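PDB 5MJW: protein Thf1 from Thermosynechococcus elongatus, which may take part in photosynthetic membrane biogenesis as a largely helical member of the THF1 family. Local coordinates for residues Ala113-Tyr118 and Ser136-Ser141; His55-Asn60 and Thr145-Arg150. All coordinates share one frame; numbering follows the deposited sequence.

Contact 1: residues Ala113-Tyr118 and Ser136-Ser141; sequences ASWQQY and SAPLNS
The hydroxyl of Y118 is gripped twice. It gives its proton to S136, OH to OG 2.7 Å, and accepts the backbone N-H of L139, whose N lies 2.9 Å from OH in a bond bent to 151°. S136 OG sits at the edge of the phenol ring, in its plane, and is also hydrogen-bonded to the E129 carboxylate, so this oxygen has a partner on each of two residues. The ring end meets carbon as well: L139 CB packs 3.4 Å from Y118 CZ, and P138 CD reaches CE2. P138, which follows a cis peptide bond, sits at the middle of the contact and meets both aromatic rings. Its CG lies 3.4 Å from the centroid of the five-membered ring of W115, only 7° off the normal, a CH-pi contact squarely over the face. W115 CG stands anti to its own carbonyl carbon (chi1 -64°), which carries the indole across the proline. The benzo end of the ring then runs on to the P138 carbonyl and to S141, whose OG comes in at the ring edge, 3.3 Å from CZ2. That same S141 hydroxyl donates to P138 O over 2.7 Å, and S141 N binds this oxygen too, in the turn that opens the 3-10 segment 139-141. A leucine in place of W115 would probably leave P138 CG without its aromatic face and P67 O without the indole N-H it now accepts. The contact joins two loops, one after helix 105-113 and the other after helix 123-131. Helix 67-80 meets W115 through L71, while P67 at its start touches P138 and S141; F159 of helix 150-161 also meets the indole, and L139 rests on I126 and L130 of helix 123-131.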
loop_
_atom_site.group_PDB
_atom_site.type_symbol
_atom_site.label_atom_id
_atom_site.label_comp_id
_atom_site.label_asym_id
_atom_site.label_seq_id
_atom_site.Cartn_x
_atom_site.Cartn_y
_atom_site.Cartn_z
ATOM N N ALA A 113 -1.201 2.150 -11.543
ATOM C CA ALA A 113 -0.276 2.446 -12.642
ATOM C C ALA A 113 -0.600 3.742 -13.402
ATOM O O ALA A 113 0.280 4.296 -14.056
ATOM C CB ALA A 113 -0.204 1.269 -13.613
ATOM N N SER A 114 -1.840 4.225 -13.324
ATOM C CA SER A 114 -2.207 5.505 -13.955
ATOM C C SER A 114 -1.580 6.745 -13.288
ATOM O O SER A 114 -1.574 7.813 -13.892
ATOM C CB SER A 114 -3.738 5.664 -14.061
ATOM O OG SER A 114 -4.343 5.942 -12.811
ATOM N N TRP A 115 -1.060 6.611 -12.066
ATOM C CA TRP A 115 -0.300 7.695 -11.425
ATOM C C TRP A 115 1.123 7.859 -11.982
ATOM O O TRP A 115 1.778 8.858 -11.674
ATOM C CB TRP A 115 -0.225 7.503 -9.905
ATOM C CG TRP A 115 -1.549 7.570 -9.211
ATOM C CD1 TRP A 115 -2.438 6.557 -9.074
ATOM C CD2 TRP A 115 -2.122 8.701 -8.539
ATOM N NE1 TRP A 115 -3.538 6.976 -8.370
ATOM C CE2 TRP A 115 -3.373 8.290 -8.029
ATOM C CE3 TRP A 115 -1.709 10.022 -8.327
ATOM C CZ2 TRP A 115 -4.218 9.151 -7.323
ATOM C CZ3 TRP A 115 -2.555 10.883 -7.617
ATOM C CH2 TRP A 115 -3.793 10.441 -7.129
ATOM N N GLN A 116 1.603 6.880 -12.764
ATOM C CA GLN A 116 2.908 6.963 -13.455
ATOM C C GLN A 116 2.994 8.189 -14.358
ATOM O O GLN A 116 4.042 8.819 -14.449
ATOM C CB GLN A 116 3.180 5.704 -14.290
ATOM C CG GLN A 116 3.429 4.439 -13.475
ATOM C CD GLN A 116 3.516 3.181 -14.331
ATOM O OE1 GLN A 116 3.810 3.242 -15.529
ATOM N NE2 GLN A 116 3.263 2.029 -13.711
ATOM N N GLN A 117 1.885 8.499 -15.026
ATOM C CA GLN A 117 1.635 9.796 -15.680
ATOM C C GLN A 117 2.338 11.007 -15.024
ATOM O O GLN A 117 2.908 11.833 -15.727
ATOM C CB GLN A 117 0.114 10.017 -15.720
ATOM C CG GLN A 117 -0.403 11.301 -16.362
ATOM C CD GLN A 117 -1.914 11.438 -16.216
ATOM O OE1 GLN A 117 -2.603 10.485 -15.833
ATOM N NE2 GLN A 117 -2.439 12.629 -16.519
ATOM N N TYR A 118 2.309 11.092 -13.691
ATOM C CA TYR A 118 2.894 12.226 -12.942
ATOM C C TYR A 118 4.359 12.063 -12.493
ATOM O O TYR A 118 4.858 12.894 -11.726
ATOM C CB TYR A 118 2.030 12.558 -11.714
ATOM C CG TYR A 118 0.561 12.705 -12.032
ATOM C CD1 TYR A 118 0.112 13.709 -12.896
ATOM C CD2 TYR A 118 -0.383 11.840 -11.481
ATOM C CE1 TYR A 118 -1.233 13.842 -13.201
ATOM C CE2 TYR A 118 -1.729 11.969 -11.779
ATOM C CZ TYR A 118 -2.149 12.964 -12.645
ATOM O OH TYR A 118 -3.487 13.084 -12.940
ATOM N N SER A 136 -6.545 16.642 -14.101
ATOM C CA SER A 136 -6.612 15.351 -14.771
ATOM C C SER A 136 -6.819 14.200 -13.785
ATOM O O SER A 136 -6.619 14.341 -12.574
ATOM C CB SER A 136 -5.321 15.098 -15.556
ATOM O OG SER A 136 -4.210 14.984 -14.673
ATOM N N ALA A 137 -7.229 13.064 -14.337
ATOM C CA ALA A 137 -7.318 11.816 -13.606
ATOM C C ALA A 137 -5.953 11.084 -13.742
ATOM O O ALA A 137 -5.331 11.147 -14.819
ATOM C CB ALA A 137 -8.467 10.966 -14.158
ATOM N N PRO A 138 -5.475 10.397 -12.696
ATOM C CA PRO A 138 -6.155 10.218 -11.413
ATOM C C PRO A 138 -5.883 11.294 -10.344
ATOM O O PRO A 138 -6.316 11.118 -9.205
ATOM C CB PRO A 138 -5.583 8.889 -10.935
ATOM C CG PRO A 138 -4.164 8.963 -11.404
ATOM C CD PRO A 138 -4.272 9.554 -12.787
ATOM N N LEU A 139 -5.195 12.387 -10.678
ATOM C CA LEU A 139 -4.906 13.419 -9.681
ATOM C C LEU A 139 -6.174 13.980 -9.033
ATOM O O LEU A 139 -6.201 14.208 -7.824
ATOM C CB LEU A 139 -4.072 14.552 -10.280
ATOM C CG LEU A 139 -3.708 15.705 -9.354
ATOM C CD1 LEU A 139 -2.973 15.199 -8.126
ATOM C CD2 LEU A 139 -2.869 16.726 -10.108
ATOM N N ASN A 140 -7.224 14.171 -9.834
ATOM C CA ASN A 140 -8.533 14.653 -9.343
ATOM C C ASN A 140 -9.132 13.834 -8.185
ATOM O O ASN A 140 -9.937 14.359 -7.409
ATOM C CB ASN A 140 -9.556 14.712 -10.493
ATOM C CG ASN A 140 -9.964 13.331 -10.996
ATOM O OD1 ASN A 140 -9.221 12.346 -10.853
ATOM N ND2 ASN A 140 -11.151 13.249 -11.584
ATOM N N SER A 141 -8.753 12.559 -8.076
ATOM C CA SER A 141 -9.231 11.685 -6.986
ATOM C C SER A 141 -8.845 12.121 -5.558
ATOM O O SER A 141 -9.376 11.567 -4.597
ATOM C CB SER A 141 -8.765 10.246 -7.205
ATOM O OG SER A 141 -7.368 10.132 -6.959
#

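Contact 2: residues His55-Asn60 and Thr145-Arg150; sequences HLLRVN and TGKYSR
L57, near the end of helix 42-59, packs against S149, the N-cap residue of helix 150-161, so a helix C-terminal turn meets the start of another helix. The leucine touches with its branch tips: CD2 lies 3.7 Å from S149 CB, and CD1 is 4.0 Å from the same carbon. With CG anti to the backbone N (chi1 177°), L57 carries both methyls across to the serine. Beyond the helix, N60 and K147 cross at about a right angle, the asparagine amide set against the aliphatic part of the lysine rather than its ammonium group, with N60 ND2 3.2 Å from K147 CD. No hydrogen bond links the two segments, and the backbones stay well apart, 7.4 Å between the CA atoms of L57 and S149.

One shell out lie the residues that probably position these groups. F63 and F69 pack on L57, while D62 ties both sides together: its N holds N60 OD1, and its backbone is hydrogen-bonded to that of K147. R150 makes a salt bridge with E53, one more link back to helix 42-59. S149 OG caps the backbone N of L151, and CD2 of L57 lies 3.8 Å from that capping oxygen.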
loop_
_atom_site.group_PDB
_atom_site.type_symbol
_atom_site.label_atom_id
_atom_site.label_comp_id
_atom_site.label_asym_id
_atom_site.label_seq_id
_atom_site.Cartn_x
_atom_site.Cartn_y
_atom_site.Cartn_z
ATOM N N HIS A 55 -11.704 -4.796 4.379
ATOM C CA HIS A 55 -13.067 -5.225 4.693
ATOM C C HIS A 55 -13.825 -4.212 5.556
ATOM O O HIS A 55 -14.929 -3.807 5.197
ATOM C CB HIS A 55 -13.046 -6.576 5.398
ATOM C CG HIS A 55 -14.398 -7.078 5.780
ATOM N ND1 HIS A 55 -15.201 -7.771 4.906
ATOM C CD2 HIS A 55 -15.087 -6.991 6.941
ATOM C CE1 HIS A 55 -16.327 -8.094 5.515
ATOM N NE2 HIS A 55 -16.284 -7.631 6.750
ATOM N N LEU A 56 -13.223 -3.797 6.673
ATOM C CA LEU A 56 -13.893 -2.914 7.640
ATOM C C LEU A 56 -14.218 -1.557 7.038
ATOM O O LEU A 56 -15.302 -1.021 7.254
ATOM C CB LEU A 56 -13.041 -2.709 8.889
ATOM C CG LEU A 56 -12.918 -3.902 9.825
ATOM C CD1 LEU A 56 -11.975 -3.528 10.965
ATOM C CD2 LEU A 56 -14.277 -4.343 10.351
ATOM N N LEU A 57 -13.268 -1.026 6.282
ATOM C CA LEU A 57 -13.439 0.213 5.530
ATOM C C LEU A 57 -14.573 0.109 4.518
ATOM O O LEU A 57 -15.391 1.008 4.375
ATOM C CB LEU A 57 -12.135 0.540 4.798
ATOM C CG LEU A 57 -12.105 1.758 3.891
ATOM C CD1 LEU A 57 -12.315 3.028 4.702
ATOM C CD2 LEU A 57 -10.792 1.793 3.126
ATOM N N ARG A 58 -14.627 -1.016 3.842
ATOM C CA ARG A 58 -15.447 -1.167 2.669
ATOM C C ARG A 58 -16.923 -1.462 2.944
ATOM O O ARG A 58 -17.773 -1.232 2.085
ATOM C CB ARG A 58 -14.828 -2.255 1.842
ATOM C CG ARG A 58 -15.267 -2.269 0.429
ATOM C CD ARG A 58 -14.284 -3.070 -0.395
ATOM N NE ARG A 58 -14.984 -3.597 -1.556
ATOM C CZ ARG A 58 -15.847 -4.610 -1.511
ATOM N NH1 ARG A 58 -16.102 -5.261 -0.367
ATOM N NH2 ARG A 58 -16.442 -5.004 -2.631
ATOM N N VAL A 59 -17.236 -1.964 4.131
ATOM C CA VAL A 59 -18.636 -2.131 4.531
ATOM C C VAL A 59 -19.264 -0.803 4.977
ATOM O O VAL A 59 -20.492 -0.679 5.027
ATOM C CB VAL A 59 -18.809 -3.231 5.609
ATOM C CG1 VAL A 59 -18.390 -4.580 5.032
ATOM C CG2 VAL A 59 -18.045 -2.912 6.896
ATOM N N ASN A 60 -18.411 0.171 5.297
ATOM C CA ASN A 60 -18.829 1.533 5.636
ATOM C C ASN A 60 -19.530 2.236 4.454
ATOM O O ASN A 60 -19.035 2.219 3.325
ATOM C CB ASN A 60 -17.596 2.334 6.065
ATOM C CG ASN A 60 -17.941 3.605 6.796
ATOM O OD1 ASN A 60 -18.556 4.514 6.238
ATOM N ND2 ASN A 60 -17.517 3.692 8.045
ATOM N N THR A 145 -12.158 11.151 -2.453
ATOM C CA THR A 145 -11.742 9.953 -1.693
ATOM C C THR A 145 -12.846 9.296 -0.851
ATOM O O THR A 145 -12.812 8.077 -0.657
ATOM C CB THR A 145 -10.556 10.238 -0.753
ATOM O OG1 THR A 145 -10.921 11.232 0.205
ATOM C CG2 THR A 145 -9.360 10.710 -1.535
ATOM N N GLY A 146 -13.803 10.087 -0.352
ATOM C CA GLY A 146 -14.824 9.596 0.588
ATOM C C GLY A 146 -14.270 9.476 2.002
ATOM O O GLY A 146 -13.405 10.265 2.398
ATOM N N LYS A 147 -14.757 8.494 2.764
ATOM C CA LYS A 147 -14.248 8.235 4.115
ATOM C C LYS A 147 -12.735 7.998 4.100
ATOM O O LYS A 147 -12.221 7.266 3.253
ATOM C CB LYS A 147 -14.939 7.027 4.755
ATOM C CG LYS A 147 -14.445 6.704 6.165
ATOM C CD LYS A 147 -15.248 5.594 6.827
ATOM C CE LYS A 147 -14.535 5.059 8.063
ATOM N NZ LYS A 147 -14.362 6.112 9.103
ATOM N N TYR A 148 -12.044 8.600 5.059
ATOM C CA TYR A 148 -10.600 8.550 5.113
ATOM C C TYR A 148 -10.097 7.221 5.687
ATOM O O TYR A 148 -10.702 6.649 6.591
ATOM C CB TYR A 148 -10.037 9.726 5.924
ATOM C CG TYR A 148 -8.544 9.639 6.129
ATOM C CD1 TYR A 148 -7.652 9.977 5.106
ATOM C CD2 TYR A 148 -8.020 9.170 7.335
ATOM C CE1 TYR A 148 -6.276 9.871 5.294
ATOM C CE2 TYR A 148 -6.659 9.065 7.527
ATOM C CZ TYR A 148 -5.789 9.410 6.509
ATOM O OH TYR A 148 -4.437 9.294 6.736
ATOM N N SER A 149 -8.972 6.768 5.140
ATOM C CA SER A 149 -8.288 5.552 5.548
ATOM C C SER A 149 -6.808 5.856 5.500
ATOM O O SER A 149 -6.373 6.687 4.701
ATOM C CB SER A 149 -8.597 4.416 4.574
ATOM O OG SER A 149 -7.707 3.327 4.751
ATOM N N ARG A 150 -6.023 5.168 6.321
ATOM C CA ARG A 150 -4.571 5.318 6.239
ATOM C C ARG A 150 -4.000 4.848 4.886
ATOM O O ARG A 150 -2.915 5.267 4.509
ATOM C CB ARG A 150 -3.854 4.692 7.452
ATOM C CG ARG A 150 -3.908 3.179 7.553
ATOM C CD ARG A 150 -2.596 2.533 7.148
ATOM N NE ARG A 150 -2.781 1.130 6.796
ATOM C CZ ARG A 150 -1.842 0.345 6.266
ATOM N NH1 ARG A 150 -0.607 0.798 6.042
ATOM N NH2 ARG A 150 -2.135 -0.917 5.968
#

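From the N terminus, the chain first supplies 55-60, at the end of helix 42-59, and then runs through helices 67-80, 88-100 and 105-113 to reach 113-118. Contact 1 closes the shorter loop: helix 123-131 lies between its halves, and the chain returns at 136-141. Only a few residues later 145-150 comes back to 55-60, so contact 2 closes a far longer loop that contains all of contact 1; the two nest and do not cross. Their centres are about 20 Å apart. Together they fasten the connection between helices 123-131 and 150-161 at two places, to the loop after helix 105-113 and to helix 42-59.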